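Long-range contacts in Ras-related protein Rab-7L1 (Homo sapiens, PDB 6HH2), which binds and hydrolyses GTP as a Rab-family switch in vesicle trafficking, and recruits the kinase LRRK2 to the Golgi complex and stimulates its activity: residues F91-A96 against L132-V137; V13-D18 against A87-F91. The protein carries 4 engineered substitutions. The contacts are given in a common frame with arbitrary orientation. Numbering follows the deposited sequence.

Starting from the N terminus, strand 8-17 runs into the phosphate-binding loop, and the chain then passes through helix 23-30 and the hairpin of strands 48-55 and 58-66 before strand 86-92 returns to lie parallel beside strand 8-17. That return is contact 2, which joins two central strands of the sheet. Phe91, which ends the second segment of contact 2 without touching the first, begins contact 1: the chain turns off strand 86-92, runs through helix 96-112 and strand 123-128, and comes back as the loop 132-137. The two closures follow in series, their centres about 16 Å apart, one deep in the sheet and the other at the surface beside the guanine end of the nucleotide.

Contact 1. Residues F91-A96 against L132-V137; sequences FDVTNA and LSPWAV. With GDP (guanosine-5'-diphosphate), chain B.
Segment 91-96 leaves its strand after Asp92 and folds into a type I beta turn from Asp92 to Asn95, with Asn95 N bonded to Asp92 O at 2.9 Å. Val93 (phi/psi -55/-21) and Thr94 (-92/-2) occupy its corners, and Asn95 is the N-cap of helix 96-112. Asp92 (chi1 t) braces the turn: Asp92 OD1 accepts Thr94 N at 2.9 Å, an Asx turn, and Thr94 OG1 at a very short 2.5 Å. Against this lies the irregular segment 132-137, extended through Trp135, with a cis peptide before Pro134; Ala136 (-97/-4) bends the chain and Val137 (-138/160) is extended again. The closest CA atoms are those of Thr94 and Trp135, 4.5 Å apart. One hydrogen bond joins the backbones, Ala136 N to Val93 O, 2.7 Å at 170°. Trp135 NE1 hydrogen-bonds to Ser130 O.

Ser130 belongs to Asn128-Asp131, the NKxD motif of Ras-like GTPases, which segment 132-137 follows directly. Lys129 binds the nucleotide, Asp131 is hydrogen-bonded to GDP, and Leu132 CD2 comes within 3.4 Å of GDP N2.

Side-chain contacts spread around the backbone bond. Val93 CG2 sits over the face of the Trp135 five-membered ring (chi1 m, chi2 13°), 3.5 Å from its centroid and 6° off the normal, a CH-pi contact. Thr94 CG2 meets Leu132 CB at 3.6 Å, and Ala136 CB meets Ala96 CB at 4.0 Å and makes a van der Waals contact with Thr94 O at 3.6 Å. Val137 CG2 (chi1 m) approaches the edge of the Phe91 ring (chi1 p), 4.1 Å from Phe91 CE2, and both side chains rest on Ile142 of helix 139-148.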
loop_
_atom_site.group_PDB
_atom_site.type_symbol
_atom_site.label_atom_id
_atom_site.label_comp_id
_atom_site.label_asym_id
_atom_site.label_seq_id
_atom_site.Cartn_x
_atom_site.Cartn_y
_atom_site.Cartn_z
ATOM N N PHE A 91 4.316 -5.724 -5.898
ATOM C CA PHE A 91 5.066 -6.266 -7.007
ATOM C C PHE A 91 4.166 -7.147 -7.869
ATOM O O PHE A 91 3.055 -7.519 -7.487
ATOM C CB PHE A 91 6.398 -6.913 -6.574
ATOM C CG PHE A 91 6.255 -8.250 -5.926
ATOM C CD1 PHE A 91 5.956 -8.352 -4.547
ATOM C CD2 PHE A 91 6.391 -9.422 -6.697
ATOM C CE1 PHE A 91 5.801 -9.610 -3.962
ATOM C CE2 PHE A 91 6.260 -10.684 -6.109
ATOM C CZ PHE A 91 5.993 -10.780 -4.737
ATOM N N ASP A 92 4.647 -7.459 -9.066
ATOM C CA ASP A 92 3.984 -8.373 -9.993
ATOM C C ASP A 92 4.657 -9.742 -9.887
ATOM O O ASP A 92 5.856 -9.870 -10.174
ATOM C CB ASP A 92 4.153 -7.744 -11.387
ATOM C CG ASP A 92 3.632 -8.610 -12.548
ATOM O OD1 ASP A 92 3.261 -9.786 -12.367
ATOM O OD2 ASP A 92 3.678 -8.076 -13.692
ATOM N N VAL A 93 3.891 -10.763 -9.430
ATOM C CA VAL A 93 4.476 -12.107 -9.276
ATOM C C VAL A 93 5.136 -12.682 -10.523
ATOM O O VAL A 93 5.981 -13.577 -10.429
ATOM C CB VAL A 93 3.469 -13.144 -8.724
ATOM C CG1 VAL A 93 3.096 -12.832 -7.310
ATOM C CG2 VAL A 93 2.236 -13.286 -9.652
ATOM N N THR A 94 4.777 -12.160 -11.690
ATOM C CA THR A 94 5.252 -12.654 -12.956
ATOM C C THR A 94 6.508 -11.910 -13.426
ATOM O O THR A 94 7.106 -12.303 -14.434
ATOM C CB THR A 94 4.010 -12.410 -13.803
ATOM O OG1 THR A 94 3.932 -11.090 -14.332
ATOM C CG2 THR A 94 2.797 -13.084 -13.357
ATOM N N ASN A 95 6.975 -10.901 -12.671
ATOM C CA ASN A 95 8.112 -10.054 -13.079
ATOM C C ASN A 95 9.111 -9.962 -11.920
ATOM O O ASN A 95 8.929 -9.186 -10.976
ATOM C CB ASN A 95 7.623 -8.676 -13.514
ATOM C CG ASN A 95 8.731 -7.836 -14.089
ATOM O OD1 ASN A 95 9.871 -8.015 -13.724
ATOM N ND2 ASN A 95 8.403 -6.925 -14.997
ATOM N N ALA A 96 10.185 -10.752 -11.987
ATOM C CA ALA A 96 11.100 -10.827 -10.856
ATOM C C ALA A 96 11.812 -9.508 -10.591
ATOM O O ALA A 96 12.242 -9.265 -9.460
ATOM C CB ALA A 96 12.106 -11.960 -11.068
ATOM N N LEU A 132 -2.213 -14.732 -12.670
ATOM C CA LEU A 132 -1.416 -15.091 -13.830
ATOM C C LEU A 132 -0.530 -16.300 -13.558
ATOM O O LEU A 132 -0.288 -16.683 -12.419
ATOM C CB LEU A 132 -0.560 -13.907 -14.297
ATOM C CG LEU A 132 -1.370 -12.688 -14.717
ATOM C CD1 LEU A 132 -0.399 -11.568 -15.099
ATOM C CD2 LEU A 132 -2.325 -13.007 -15.848
ATOM N N SER A 133 -0.060 -16.920 -14.640
ATOM C CA SER A 133 0.775 -18.104 -14.541
ATOM C C SER A 133 1.671 -18.140 -15.769
ATOM O O SER A 133 1.213 -17.791 -16.862
ATOM C CB SER A 133 -0.121 -19.349 -14.507
ATOM O OG SER A 133 0.633 -20.519 -14.271
ATOM N N PRO A 134 2.957 -18.524 -15.623
ATOM C CA PRO A 134 3.589 -18.929 -14.358
ATOM C C PRO A 134 4.107 -17.721 -13.573
ATOM O O PRO A 134 4.323 -16.648 -14.132
ATOM C CB PRO A 134 4.795 -19.754 -14.827
ATOM C CG PRO A 134 5.207 -19.085 -16.096
ATOM C CD PRO A 134 3.906 -18.604 -16.754
ATOM N N TRP A 135 4.349 -17.909 -12.289
ATOM C CA TRP A 135 5.010 -16.866 -11.528
ATOM C C TRP A 135 6.524 -16.938 -11.724
ATOM O O TRP A 135 7.082 -17.972 -12.106
ATOM C CB TRP A 135 4.728 -17.083 -10.044
ATOM C CG TRP A 135 3.303 -16.926 -9.587
ATOM C CD1 TRP A 135 2.159 -16.851 -10.346
ATOM C CD2 TRP A 135 2.895 -16.808 -8.235
ATOM N NE1 TRP A 135 1.062 -16.721 -9.533
ATOM C CE2 TRP A 135 1.488 -16.682 -8.226
ATOM C CE3 TRP A 135 3.593 -16.778 -7.024
ATOM C CZ2 TRP A 135 0.753 -16.563 -7.032
ATOM C CZ3 TRP A 135 2.875 -16.644 -5.851
ATOM C CH2 TRP A 135 1.469 -16.534 -5.861
ATOM N N ALA A 136 7.188 -15.818 -11.454
ATOM C CA ALA A 136 8.634 -15.725 -11.560
ATOM C C ALA A 136 9.324 -15.922 -10.223
ATOM O O ALA A 136 10.556 -15.930 -10.172
ATOM C CB ALA A 136 9.032 -14.363 -12.144
ATOM N N VAL A 137 8.550 -16.064 -9.141
ATOM C CA VAL A 137 9.056 -16.317 -7.800
ATOM C C VAL A 137 8.157 -17.374 -7.171
ATOM O O VAL A 137 7.007 -17.579 -7.586
ATOM C CB VAL A 137 9.039 -15.040 -6.927
ATOM C CG1 VAL A 137 9.952 -13.967 -7.561
ATOM C CG2 VAL A 137 7.614 -14.491 -6.772
HETATM P PB GDP B . 0.634 0.734 -12.070
HETATM O O1B GDP B . 1.357 0.092 -10.945
HETATM O O2B GDP B . 1.506 1.105 -13.223
HETATM O O3B GDP B . -0.278 1.864 -11.637
HETATM O O3A GDP B . -0.303 -0.474 -12.665
HETATM P PA GDP B . -1.784 -0.393 -13.243
HETATM O O1A GDP B . -2.814 -0.332 -12.143
HETATM O O2A GDP B . -1.828 0.703 -14.299
HETATM O "O5'" GDP B . -1.936 -1.811 -13.952
HETATM C "C5'" GDP B . -1.101 -2.192 -15.036
HETATM C "C4'" GDP B . -1.796 -3.278 -15.850
HETATM O "O4'" GDP B . -1.893 -4.479 -15.013
HETATM C "C3'" GDP B . -3.226 -2.883 -16.158
HETATM O "O3'" GDP B . -3.499 -3.422 -17.463
HETATM C "C2'" GDP B . -4.044 -3.607 -15.107
HETATM O "O2'" GDP B . -5.337 -3.916 -15.611
HETATM C "C1'" GDP B . -3.234 -4.863 -14.942
HETATM N N9 GDP B . -3.430 -5.476 -13.623
HETATM C C8 GDP B . -3.449 -4.822 -12.426
HETATM N N7 GDP B . -3.623 -5.720 -11.402
HETATM C C5 GDP B . -3.701 -6.943 -11.979
HETATM C C6 GDP B . -3.895 -8.308 -11.498
HETATM O O6 GDP B . -4.056 -8.547 -10.286
HETATM N N1 GDP B . -3.896 -9.272 -12.427
HETATM C C2 GDP B . -3.774 -9.097 -13.752
HETATM N N2 GDP B . -3.830 -10.171 -14.633
HETATM N N3 GDP B . -3.632 -7.848 -14.257
HETATM C C4 GDP B . -3.588 -6.798 -13.409
#

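Contact 2. Residues V13-D18 against A87-F91. Engineered in segment 87-91: Ala87 (natural residue Cys).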
loop_
_atom_site.group_PDB
_atom_site.type_symbol
_atom_site.label_atom_id
_atom_site.label_comp_id
_atom_site.label_asym_id
_atom_site.label_seq_id
_atom_site.Cartn_x
_atom_site.Cartn_y
_atom_site.Cartn_z
ATOM N N VAL A 13 -1.692 6.385 3.585
ATOM C CA VAL A 13 -1.143 5.081 3.202
ATOM C C VAL A 13 -0.440 5.267 1.857
ATOM O O VAL A 13 -1.052 5.739 0.886
ATOM C CB VAL A 13 -2.273 4.050 3.067
ATOM C CG1 VAL A 13 -1.698 2.726 2.576
ATOM C CG2 VAL A 13 -2.986 3.907 4.442
ATOM N N LEU A 14 0.832 4.894 1.798
ATOM C CA LEU A 14 1.600 4.981 0.538
ATOM C C LEU A 14 1.434 3.699 -0.247
ATOM O O LEU A 14 1.611 2.609 0.309
ATOM C CB LEU A 14 3.081 5.169 0.869
ATOM C CG LEU A 14 3.354 6.285 1.849
ATOM C CD1 LEU A 14 4.868 6.407 2.094
ATOM C CD2 LEU A 14 2.780 7.621 1.296
ATOM N N VAL A 15 1.038 3.793 -1.506
ATOM C CA VAL A 15 0.971 2.661 -2.411
ATOM C C VAL A 15 2.110 2.798 -3.399
ATOM O O VAL A 15 2.135 3.703 -4.257
ATOM C CB VAL A 15 -0.360 2.597 -3.149
ATOM C CG1 VAL A 15 -0.389 1.374 -4.059
ATOM C CG2 VAL A 15 -1.515 2.585 -2.101
ATOM N N VAL A 16 3.151 2.003 -3.220
ATOM C CA VAL A 16 4.410 2.118 -3.943
ATOM C C VAL A 16 4.730 0.791 -4.602
ATOM O O VAL A 16 4.176 -0.249 -4.271
ATOM C CB VAL A 16 5.605 2.610 -3.108
ATOM C CG1 VAL A 16 5.345 4.000 -2.519
ATOM C CG2 VAL A 16 5.980 1.598 -1.994
ATOM N N GLY A 17 5.688 0.830 -5.503
ATOM C CA GLY A 17 6.044 -0.319 -6.300
ATOM C C GLY A 17 6.369 0.119 -7.713
ATOM O O GLY A 17 6.103 1.256 -8.111
ATOM N N ASP A 18 6.957 -0.792 -8.465
ATOM C CA ASP A 18 7.394 -0.428 -9.817
ATOM C C ASP A 18 6.201 -0.133 -10.735
ATOM O O ASP A 18 5.037 -0.450 -10.448
ATOM C CB ASP A 18 8.200 -1.561 -10.414
ATOM C CG ASP A 18 9.587 -1.701 -9.820
ATOM O OD1 ASP A 18 9.972 -0.930 -8.918
ATOM O OD2 ASP A 18 10.290 -2.607 -10.305
ATOM N N ALA A 87 2.794 1.658 4.540
ATOM C CA ALA A 87 3.058 1.521 3.122
ATOM C C ALA A 87 2.600 0.164 2.635
ATOM O O ALA A 87 2.748 -0.848 3.341
ATOM C CB ALA A 87 4.559 1.643 2.836
ATOM N N VAL A 88 1.994 0.158 1.451
ATOM C CA VAL A 88 1.660 -1.040 0.701
ATOM C C VAL A 88 2.656 -1.091 -0.425
ATOM O O VAL A 88 2.704 -0.157 -1.252
ATOM C CB VAL A 88 0.262 -0.924 0.126
ATOM C CG1 VAL A 88 -0.081 -2.125 -0.753
ATOM C CG2 VAL A 88 -0.790 -0.851 1.260
ATOM N N ILE A 89 3.548 -2.066 -0.438
ATOM C CA ILE A 89 4.591 -2.229 -1.451
ATOM C C ILE A 89 4.180 -3.357 -2.376
ATOM O O ILE A 89 4.042 -4.515 -1.920
ATOM C CB ILE A 89 5.965 -2.468 -0.823
ATOM C CG1 ILE A 89 6.280 -1.299 0.137
ATOM C CG2 ILE A 89 7.025 -2.627 -1.948
ATOM C CD1 ILE A 89 7.697 -1.292 0.720
ATOM N N MET A 90 3.882 -3.041 -3.625
ATOM C CA MET A 90 3.324 -3.991 -4.578
ATOM C C MET A 90 4.360 -4.445 -5.566
ATOM O O MET A 90 5.199 -3.647 -5.985
ATOM C CB MET A 90 2.146 -3.389 -5.356
ATOM C CG MET A 90 1.020 -2.923 -4.466
ATOM S SD MET A 90 -0.427 -2.327 -5.391
ATOM C CE MET A 90 -0.557 -3.524 -6.758
ATOM N N PHE A 91 4.316 -5.724 -5.898
ATOM C CA PHE A 91 5.066 -6.266 -7.007
ATOM C C PHE A 91 4.166 -7.147 -7.869
ATOM O O PHE A 91 3.055 -7.519 -7.487
ATOM C CB PHE A 91 6.398 -6.913 -6.574
ATOM C CG PHE A 91 6.255 -8.250 -5.926
ATOM C CD1 PHE A 91 5.956 -8.352 -4.547
ATOM C CD2 PHE A 91 6.391 -9.422 -6.697
ATOM C CE1 PHE A 91 5.801 -9.610 -3.962
ATOM C CE2 PHE A 91 6.260 -10.684 -6.109
ATOM C CZ PHE A 91 5.993 -10.780 -4.737
HETATM O O HOH W 1 7.583 -3.357 -7.304
#
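Val88 uses both of its backbone polar groups on the neighbouring strand. Val88 N donates to Leu14 O at 2.7 Å and Val88 O accepts from Val16 N at 3.0 Å, so it bridges the two residues flanking Val15, the pattern of a parallel pair. Its side chain lies on the Val15 face, with Val88 CG2 3.9 Å from Val13 CG1, and touches Leu126 of strand 123-128.

Val16 carries the ladder forward: Val16 O accepts Met90 N at 2.9 Å, while on the opposite face Val16 CG2 packs 3.6 Å from Ile89 CG1. The strand segments run parallel, 15° apart, their axes approaching to 4.6 Å. They are neighbours in the centre of the Ras-like G-domain sheet, and the first leads into a loop whose Gly17, Gly22, Lys23 and Thr24 fit the P-loop (Walker A) pattern.

Met90 sits where the pair opens. It starts out on the Val15 face and, in the conformer given, Met90 SD lies 3.9 Å from Val15 CG1; the side chain reaches Lys23 and Leu26 of helix 23-30. Met90 O is 3.4 Å from Gly17 CA; a beta carbon there would clash with that oxygen, and the backbone angles also call for glycine. Beyond, a water donates to Met90 O (2.7 Å) and accepts from Asp18 N (2.9 Å), while Asn101 and Trp105 of helix 96-112 hold the Asp18 carboxylate.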